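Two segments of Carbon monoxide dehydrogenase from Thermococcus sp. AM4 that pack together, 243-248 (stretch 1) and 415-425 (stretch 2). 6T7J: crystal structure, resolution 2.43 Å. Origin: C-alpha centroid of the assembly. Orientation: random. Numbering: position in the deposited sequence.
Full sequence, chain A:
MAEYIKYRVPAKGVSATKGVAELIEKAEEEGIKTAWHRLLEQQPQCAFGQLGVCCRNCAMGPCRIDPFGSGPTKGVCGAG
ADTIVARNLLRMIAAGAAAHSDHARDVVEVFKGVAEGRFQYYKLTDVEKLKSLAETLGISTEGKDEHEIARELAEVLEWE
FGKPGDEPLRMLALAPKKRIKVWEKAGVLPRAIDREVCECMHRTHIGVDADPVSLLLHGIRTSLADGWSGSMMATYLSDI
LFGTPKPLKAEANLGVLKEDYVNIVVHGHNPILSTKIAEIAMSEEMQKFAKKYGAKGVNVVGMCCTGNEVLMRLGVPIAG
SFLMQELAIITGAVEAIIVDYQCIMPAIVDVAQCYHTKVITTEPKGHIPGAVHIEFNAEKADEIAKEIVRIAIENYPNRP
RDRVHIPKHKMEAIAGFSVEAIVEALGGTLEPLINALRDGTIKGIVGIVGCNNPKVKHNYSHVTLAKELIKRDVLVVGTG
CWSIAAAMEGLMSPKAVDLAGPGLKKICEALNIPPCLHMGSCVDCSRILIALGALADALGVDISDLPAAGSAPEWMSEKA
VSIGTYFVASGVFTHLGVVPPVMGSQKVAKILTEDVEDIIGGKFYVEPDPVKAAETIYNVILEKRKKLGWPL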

# COMPACT_ATOMS: atom_id res chain seq x y z
N GLY A 243 -6.54 -30.30 7.76
CA GLY A 243 -7.31 -30.78 8.89
C GLY A 243 -7.69 -29.69 9.87
O GLY A 243 -6.88 -28.81 10.18
N THR A 244 -8.92 -29.74 10.36
CA THR A 244 -9.35 -28.80 11.39
C THR A 244 -8.71 -29.18 12.72
O THR A 244 -8.79 -30.34 13.13
N PRO A 245 -8.06 -28.24 13.41
CA PRO A 245 -7.37 -28.60 14.66
C PRO A 245 -8.32 -29.17 15.71
O PRO A 245 -9.45 -28.70 15.87
N LYS A 246 -7.85 -30.19 16.40
CA LYS A 246 -8.53 -30.82 17.51
C LYS A 246 -7.58 -30.85 18.70
O LYS A 246 -6.36 -30.79 18.52
N PRO A 247 -8.11 -30.90 19.93
CA PRO A 247 -7.23 -30.79 21.10
C PRO A 247 -6.14 -31.85 21.12
O PRO A 247 -6.37 -33.02 20.83
N LEU A 248 -4.93 -31.41 21.47
CA LEU A 248 -3.78 -32.28 21.60
C LEU A 248 -2.82 -31.64 22.59
O LEU A 248 -3.05 -30.53 23.08
N ALA A 415 -3.04 -27.64 23.11
CA ALA A 415 -3.40 -26.74 22.02
C ALA A 415 -4.44 -27.40 21.12
O ALA A 415 -4.91 -28.51 21.38
N GLY A 416 -4.81 -26.70 20.05
CA GLY A 416 -5.72 -27.24 19.07
C GLY A 416 -7.18 -26.95 19.31
O GLY A 416 -8.03 -27.79 18.99
N PHE A 417 -7.52 -25.78 19.87
CA PHE A 417 -8.90 -25.45 20.21
C PHE A 417 -9.47 -24.54 19.13
O PHE A 417 -9.61 -23.33 19.29
N SER A 418 -9.82 -25.15 18.00
CA SER A 418 -10.61 -24.46 17.00
C SER A 418 -12.06 -24.34 17.48
O SER A 418 -12.46 -24.93 18.49
N VAL A 419 -12.86 -23.57 16.74
CA VAL A 419 -14.27 -23.42 17.09
C VAL A 419 -14.97 -24.77 17.05
O VAL A 419 -15.81 -25.09 17.91
N GLU A 420 -14.64 -25.59 16.05
CA GLU A 420 -15.22 -26.93 15.96
C GLU A 420 -14.82 -27.77 17.17
O GLU A 420 -15.66 -28.47 17.75
N ALA A 421 -13.54 -27.71 17.56
CA ALA A 421 -13.09 -28.47 18.72
C ALA A 421 -13.77 -28.00 19.99
O ALA A 421 -14.13 -28.81 20.85
N ILE A 422 -13.97 -26.68 20.13
CA ILE A 422 -14.63 -26.15 21.31
C ILE A 422 -16.08 -26.61 21.37
O ILE A 422 -16.57 -27.02 22.43
N VAL A 423 -16.79 -26.55 20.24
CA VAL A 423 -18.18 -26.99 20.22
C VAL A 423 -18.27 -28.49 20.51
O VAL A 423 -19.19 -28.95 21.19
N GLU A 424 -17.31 -29.26 20.00
CA GLU A 424 -17.26 -30.68 20.33
C GLU A 424 -17.01 -30.90 21.82
O GLU A 424 -17.50 -31.88 22.40
N ALA A 425 -16.24 -30.01 22.45
CA ALA A 425 -15.99 -30.13 23.88
C ALA A 425 -17.25 -29.87 24.69
O ALA A 425 -17.41 -30.43 25.79

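A proline-rich segment without regular secondary structure can dock against the start of a helix by offering a carbonyl to the N-cap side chain and apolar surface to the first turn. The packing of 243-248 against 415-425 in this carbon monoxide dehydrogenase is a compact example, burying 482 Å² in all between segments at least 167 residues apart in sequence.

Gly 243 lies out of reach of the second stretch, and its positive phi suits the residue that leaves the preceding helix. Contact begins with Thr 244, whose side chain points toward the partner in the m rotamer. Its methyl CG2 lies 3.5 Å from Ser 418 OG and 3.3 Å from Glu 420 OE2, while its hydroxyl is hydrogen-bonded elsewhere in the structure.

Pro 245 also points inward, its ring CD 4.2 Å from Ser 418 CB, but its main contribution is its carbonyl. Ser 418 OG donates to Pro 245 O at 2.7 Å and accepts from Ala 421 N at 3.3 Å. The p rotamer of Ser 418, at the N-cap position, thus lets one hydroxyl cap the helix and tether the neighbouring segment.

Lys 246 starts out pointing away, yet its chain, m at both chi1 and chi2, turns back and crosses the start of the helix. Its aliphatic portion covers the first turn, with CD 3.9 Å from Ala 421 CB and CE 4.3 Å from Glu 420 CB. The amino group then forms a long salt bridge, NZ to Glu 424 OE1 at 3.7 Å, so that one side chain supplies both apolar cover and charge pairing.

Pro 247 points sideways and brings its ring to two apolar neighbours: CD lies 3.6 Å from Ala 421 CB, and CG approaches Phe 417 CE1 obliquely at 3.7 Å. Phe 417 itself leaves its backbone away from stretch 1, in the m rotamer, but the ring end comes nearer. Close by, the backbone of Gly 416 fits tightly: an ideal CB there would come 2.2 Å from Lys 246 O, and the positive phi independently calls for glycine.

At Leu 248 the backbone takes over. It forms an antiparallel bridge with Ala 415, Leu 248 N donating to Ala 415 O and Ala 415 N to Leu 248 O, both at 2.9 Å. Pro 247 CA adds a CA-H...O contact to Ala 415 O at 3.3 Å. The side chains of Leu 248, p at chi1 and chi2, and Ala 415 share one face of this bridge.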

# COMPACT_ATOMS: atom_id res chain seq x y z
CB THR A 244 -10.88 -28.79 11.52
OG1 THR A 244 -11.46 -28.43 10.26
CG2 THR A 244 -11.32 -27.80 12.58
CB PRO A 245 -6.77 -27.26 15.12
CG PRO A 245 -6.60 -26.48 13.86
CD PRO A 245 -7.77 -26.86 12.99
CB LYS A 246 -8.98 -32.25 17.16
CG LYS A 246 -10.13 -32.31 16.17
CD LYS A 246 -11.35 -31.54 16.68
CE LYS A 246 -12.09 -30.85 15.54
NZ LYS A 246 -12.66 -31.82 14.57
CB PRO A 247 -8.20 -30.96 22.28
CG PRO A 247 -9.51 -30.49 21.74
CD PRO A 247 -9.53 -30.93 20.30
CB LEU A 248 -3.10 -32.52 20.24
CG LEU A 248 -2.70 -31.29 19.42
CD1 LEU A 248 -1.29 -30.82 19.78
CD2 LEU A 248 -2.79 -31.60 17.94
CB ALA A 415 -2.16 -26.34 21.21
CB PHE A 417 -8.98 -24.81 21.59
CG PHE A 417 -8.70 -25.77 22.71
CD1 PHE A 417 -9.62 -26.75 23.06
CD2 PHE A 417 -7.51 -25.69 23.42
CE1 PHE A 417 -9.36 -27.63 24.09
CE2 PHE A 417 -7.24 -26.58 24.45
CZ PHE A 417 -8.17 -27.55 24.78
CB SER A 418 -10.55 -25.19 15.66
OG SER A 418 -11.06 -26.51 15.77
CB VAL A 419 -14.95 -22.39 16.17
CG1 VAL A 419 -16.41 -22.22 16.55
CG2 VAL A 419 -14.22 -21.06 16.24
CB GLU A 420 -14.78 -27.60 14.66
CG GLU A 420 -15.43 -27.03 13.41
CD GLU A 420 -14.68 -25.82 12.87
OE1 GLU A 420 -15.22 -25.15 11.96
OE2 GLU A 420 -13.56 -25.55 13.35
CB ALA A 421 -11.57 -28.36 18.85
CB ILE A 422 -14.52 -24.61 21.34
CG1 ILE A 422 -13.06 -24.19 21.54
CG2 ILE A 422 -15.39 -24.03 22.44
CD1 ILE A 422 -12.77 -22.79 21.07
CB VAL A 423 -18.84 -26.63 18.87
CG1 VAL A 423 -20.21 -27.28 18.76
CG2 VAL A 423 -18.97 -25.12 18.74
CB GLU A 424 -16.17 -31.38 19.51
CG GLU A 424 -16.64 -31.95 18.18
CD GLU A 424 -15.59 -32.81 17.51
OE1 GLU A 424 -15.72 -33.10 16.31
OE2 GLU A 424 -14.62 -33.20 18.20
CB ALA A 425 -14.88 -29.18 24.31